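Long-range contact in small heat shock protein hsp20 family (Sulfolobus solfataricus, PDB 4RZK), which probably binds unfolded proteins as a small heat shock chaperone, the chain here being its alpha-crystallin domain: residues A24-K35 and I47-Y56. Sequence-based numbering, arbitrary orientation.
Sequences AEVPGVNKEDIK and ITAKSEDRQY
Lys35 and Thr48 form an antiparallel hydrogen-bonded pair, Lys35 N to Thr48 O and Thr48 N to Lys35 O (2.8 Å), and Ile34 with Ala49 follows as the non-hydrogen-bonded pair. Beyond them Lys50 N reaches Asp33 O at 3.0 Å, the donor tilted 24° from the carbonyl plane. The carboxylate of Asp33 lies beside Ser51, just past strand 44-50, its OD2 4.2 Å from Ser51 CB; a glycine here could keep the main-chain bond to Lys50 but would probably leave Ser51 CB less covered on that side. In the alpha-crystallin fold, an immunoglobulin-like beta-sandwich, residues 26-33 link strand 19-25 to the hairpin of strands 34-39 and 44-50, and Val26 and Val29 from this link pack on Ala49 and Tyr56. Val26 lies over one face of the Tyr56 ring, its CA 4.0 Å from the centroid in a CH-pi contact. Val29 divides its branches: CG1, anti to the backbone N (chi1 172°), packs on Ala49 CB at 4.0 Å, while CG2 meets the ring edge in plane, 3.7 Å from Tyr56 CE2. The Tyr56 hydroxyl points at Pro27 O of the type II turn Val26-Val29, a hydrogen bond modelled doubtfully short. Arg54 CD lies 3.5 Å from Pro27 O; its guanidinium salt-bridges Glu25 of the second subunit.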
loop_
_atom_site.group_PDB
_atom_site.type_symbol
_atom_site.label_atom_id
_atom_site.label_comp_id
_atom_site.label_asym_id
_atom_site.label_seq_id
_atom_site.Cartn_x
_atom_site.Cartn_y
_atom_site.Cartn_z
ATOM N N ALA A 24 -3.231 3.729 -8.083
ATOM C CA ALA A 24 -3.102 2.334 -7.718
ATOM C C ALA A 24 -2.238 2.108 -6.501
ATOM O O ALA A 24 -1.171 2.669 -6.392
ATOM C CB ALA A 24 -2.553 1.542 -8.896
ATOM N N GLU A 25 -2.683 1.233 -5.621
ATOM C CA GLU A 25 -1.882 0.877 -4.487
ATOM C C GLU A 25 -1.220 -0.424 -4.756
ATOM O O GLU A 25 -1.861 -1.435 -4.943
ATOM C CB GLU A 25 -2.751 0.672 -3.296
ATOM C CG GLU A 25 -3.579 1.854 -2.940
ATOM C CD GLU A 25 -4.099 1.692 -1.560
ATOM O OE1 GLU A 25 -3.973 0.599 -1.005
ATOM O OE2 GLU A 25 -4.621 2.667 -1.009
ATOM N N VAL A 26 0.087 -0.397 -4.721
ATOM C CA VAL A 26 0.852 -1.585 -4.968
ATOM C C VAL A 26 2.001 -1.667 -3.976
ATOM O O VAL A 26 3.150 -1.635 -4.365
ATOM C CB VAL A 26 1.438 -1.488 -6.370
ATOM C CG1 VAL A 26 2.673 -2.346 -6.497
ATOM C CG2 VAL A 26 0.401 -1.837 -7.408
ATOM N N PRO A 27 1.710 -1.790 -2.691
ATOM C CA PRO A 27 2.819 -1.752 -1.743
ATOM C C PRO A 27 3.631 -3.046 -1.719
ATOM O O PRO A 27 3.101 -4.126 -1.976
ATOM C CB PRO A 27 2.122 -1.510 -0.410
ATOM C CG PRO A 27 0.774 -2.097 -0.585
ATOM C CD PRO A 27 0.403 -1.894 -2.015
ATOM N N GLY A 28 4.917 -2.902 -1.405
ATOM C CA GLY A 28 5.838 -4.006 -1.350
ATOM C C GLY A 28 6.835 -3.850 -2.460
ATOM O O GLY A 28 7.986 -4.249 -2.350
ATOM N N VAL A 29 6.389 -3.221 -3.527
ATOM C CA VAL A 29 7.101 -3.240 -4.781
ATOM C C VAL A 29 7.920 -1.978 -4.988
ATOM O O VAL A 29 7.467 -0.894 -4.668
ATOM C CB VAL A 29 6.098 -3.436 -5.927
ATOM C CG1 VAL A 29 6.755 -3.260 -7.251
ATOM C CG2 VAL A 29 5.471 -4.810 -5.824
ATOM N N ASN A 30 9.138 -2.122 -5.495
ATOM C CA ASN A 30 9.969 -0.969 -5.819
ATOM C C ASN A 30 9.515 -0.376 -7.144
ATOM O O ASN A 30 8.875 -1.065 -7.935
ATOM C CB ASN A 30 11.450 -1.347 -5.894
ATOM C CG ASN A 30 12.014 -1.777 -4.564
ATOM O OD1 ASN A 30 12.178 -0.965 -3.670
ATOM N ND2 ASN A 30 12.334 -3.058 -4.434
ATOM N N LYS A 31 9.856 0.883 -7.408
ATOM C CA LYS A 31 9.286 1.565 -8.565
ATOM C C LYS A 31 9.760 0.983 -9.914
ATOM O O LYS A 31 8.984 0.937 -10.884
ATOM C CB LYS A 31 9.576 3.076 -8.496
ATOM C CG LYS A 31 11.019 3.489 -8.729
ATOM C CD LYS A 31 11.091 4.978 -9.017
ATOM C CE LYS A 31 12.513 5.462 -9.257
ATOM N NZ LYS A 31 12.495 6.891 -9.685
ATOM N N GLU A 32 11.003 0.521 -9.981
ATOM C CA GLU A 32 11.512 -0.072 -11.217
ATOM C C GLU A 32 10.822 -1.399 -11.521
ATOM O O GLU A 32 10.828 -1.861 -12.659
ATOM C CB GLU A 32 13.030 -0.277 -11.164
ATOM C CG GLU A 32 13.621 -0.449 -9.790
ATOM C CD GLU A 32 13.649 0.857 -9.021
ATOM O OE1 GLU A 32 14.388 1.788 -9.433
ATOM O OE2 GLU A 32 12.900 0.965 -8.023
ATOM N N ASP A 33 10.227 -2.002 -10.497
ATOM C CA ASP A 33 9.510 -3.266 -10.639
ATOM C C ASP A 33 8.085 -3.067 -11.136
ATOM O O ASP A 33 7.301 -4.009 -11.168
ATOM C CB ASP A 33 9.454 -4.024 -9.307
ATOM C CG ASP A 33 10.757 -4.704 -8.944
ATOM O OD1 ASP A 33 11.564 -5.011 -9.854
ATOM O OD2 ASP A 33 10.946 -4.953 -7.732
ATOM N N ILE A 34 7.752 -1.839 -11.517
ATOM C CA ILE A 34 6.419 -1.525 -11.993
ATOM C C ILE A 34 6.421 -1.296 -13.485
ATOM O O ILE A 34 7.329 -0.676 -14.015
ATOM C CB ILE A 34 5.870 -0.278 -11.284
ATOM C CG1 ILE A 34 5.970 -0.452 -9.767
ATOM C CG2 ILE A 34 4.430 0.016 -11.713
ATOM C CD1 ILE A 34 5.623 0.777 -8.984
ATOM N N LYS A 35 5.397 -1.798 -14.163
ATOM C CA LYS A 35 5.196 -1.537 -15.581
ATOM C C LYS A 35 3.811 -0.974 -15.846
ATOM O O LYS A 35 2.830 -1.517 -15.387
ATOM C CB LYS A 35 5.385 -2.807 -16.397
ATOM C CG LYS A 35 6.711 -3.507 -16.173
ATOM C CD LYS A 35 7.889 -2.607 -16.497
ATOM C CE LYS A 35 9.112 -2.990 -15.682
ATOM N NZ LYS A 35 10.287 -2.139 -16.006
ATOM N N ILE A 47 -1.534 -2.254 -15.657
ATOM C CA ILE A 47 -0.484 -2.089 -14.654
ATOM C C ILE A 47 0.076 -3.401 -14.116
ATOM O O ILE A 47 -0.660 -4.253 -13.659
ATOM C CB ILE A 47 -1.004 -1.294 -13.451
ATOM C CG1 ILE A 47 -1.369 0.121 -13.849
ATOM C CG2 ILE A 47 0.032 -1.258 -12.354
ATOM C CD1 ILE A 47 -2.378 0.744 -12.926
ATOM N N THR A 48 1.393 -3.543 -14.160
ATOM C CA THR A 48 2.065 -4.730 -13.671
ATOM C C THR A 48 3.096 -4.389 -12.619
ATOM O O THR A 48 3.988 -3.616 -12.883
ATOM C CB THR A 48 2.846 -5.382 -14.805
ATOM O OG1 THR A 48 2.003 -6.286 -15.509
ATOM C CG2 THR A 48 4.003 -6.134 -14.255
ATOM N N ALA A 49 2.998 -4.986 -11.444
ATOM C CA ALA A 49 3.990 -4.774 -10.403
ATOM C C ALA A 49 4.517 -6.079 -9.847
ATOM O O ALA A 49 3.750 -6.934 -9.465
ATOM C CB ALA A 49 3.405 -3.933 -9.293
ATOM N N LYS A 50 5.832 -6.232 -9.812
ATOM C CA LYS A 50 6.451 -7.471 -9.351
ATOM C C LYS A 50 7.539 -7.300 -8.299
ATOM O O LYS A 50 8.419 -6.476 -8.426
ATOM C CB LYS A 50 7.026 -8.240 -10.534
ATOM C CG LYS A 50 6.382 -9.586 -10.772
ATOM C CD LYS A 50 6.102 -9.784 -12.247
ATOM C CE LYS A 50 4.698 -10.305 -12.471
ATOM N NZ LYS A 50 4.609 -11.753 -12.151
ATOM N N SER A 51 7.481 -8.112 -7.265
ATOM C CA SER A 51 8.505 -8.131 -6.246
ATOM C C SER A 51 8.424 -9.518 -5.654
ATOM O O SER A 51 7.457 -10.209 -5.887
ATOM C CB SER A 51 8.257 -7.049 -5.206
ATOM O OG SER A 51 7.897 -7.605 -3.968
ATOM N N GLU A 52 9.439 -9.961 -4.932
ATOM C CA GLU A 52 9.429 -11.342 -4.495
ATOM C C GLU A 52 8.267 -11.661 -3.586
ATOM O O GLU A 52 7.593 -12.661 -3.749
ATOM C CB GLU A 52 10.701 -11.632 -3.717
ATOM C CG GLU A 52 11.874 -12.067 -4.562
ATOM C CD GLU A 52 12.981 -12.640 -3.721
ATOM O OE1 GLU A 52 12.878 -13.819 -3.345
ATOM O OE2 GLU A 52 13.941 -11.910 -3.427
ATOM N N ASP A 53 8.042 -10.811 -2.608
ATOM C CA ASP A 53 6.933 -11.000 -1.703
ATOM C C ASP A 53 5.556 -10.796 -2.308
ATOM O O ASP A 53 4.644 -11.549 -2.024
ATOM C CB ASP A 53 7.132 -10.166 -0.453
ATOM C CG ASP A 53 8.398 -10.529 0.272
ATOM O OD1 ASP A 53 8.445 -11.619 0.860
ATOM O OD2 ASP A 53 9.350 -9.734 0.240
ATOM N N ARG A 54 5.410 -9.777 -3.142
ATOM C CA ARG A 54 4.110 -9.394 -3.667
ATOM C C ARG A 54 4.088 -9.150 -5.166
ATOM O O ARG A 54 4.976 -8.516 -5.694
ATOM C CB ARG A 54 3.600 -8.169 -2.917
ATOM C CG ARG A 54 2.861 -8.531 -1.649
ATOM C CD ARG A 54 2.786 -7.380 -0.681
ATOM N NE ARG A 54 3.883 -7.408 0.265
ATOM C CZ ARG A 54 3.748 -7.730 1.537
ATOM N NH1 ARG A 54 4.795 -7.733 2.334
ATOM N NH2 ARG A 54 2.564 -8.053 2.007
ATOM N N GLN A 55 3.073 -9.662 -5.847
ATOM C CA GLN A 55 2.916 -9.399 -7.268
ATOM C C GLN A 55 1.506 -8.921 -7.641
ATOM O O GLN A 55 0.539 -9.488 -7.187
ATOM C CB GLN A 55 3.355 -10.615 -8.092
ATOM C CG GLN A 55 2.975 -11.978 -7.532
ATOM C CD GLN A 55 3.880 -12.452 -6.423
ATOM O OE1 GLN A 55 5.090 -12.436 -6.546
ATOM N NE2 GLN A 55 3.286 -12.881 -5.331
ATOM N N TYR A 56 1.403 -7.868 -8.443
ATOM C CA TYR A 56 0.107 -7.314 -8.811
ATOM C C TYR A 56 -0.062 -7.183 -10.306
ATOM O O TYR A 56 0.878 -6.889 -11.008
ATOM C CB TYR A 56 -0.100 -5.926 -8.218
ATOM C CG TYR A 56 0.252 -5.735 -6.769
ATOM C CD1 TYR A 56 -0.731 -5.625 -5.816
ATOM C CD2 TYR A 56 1.559 -5.609 -6.365
ATOM C CE1 TYR A 56 -0.419 -5.429 -4.493
ATOM C CE2 TYR A 56 1.875 -5.410 -5.048
ATOM C CZ TYR A 56 0.879 -5.323 -4.119
ATOM O OH TYR A 56 1.185 -5.120 -2.802
#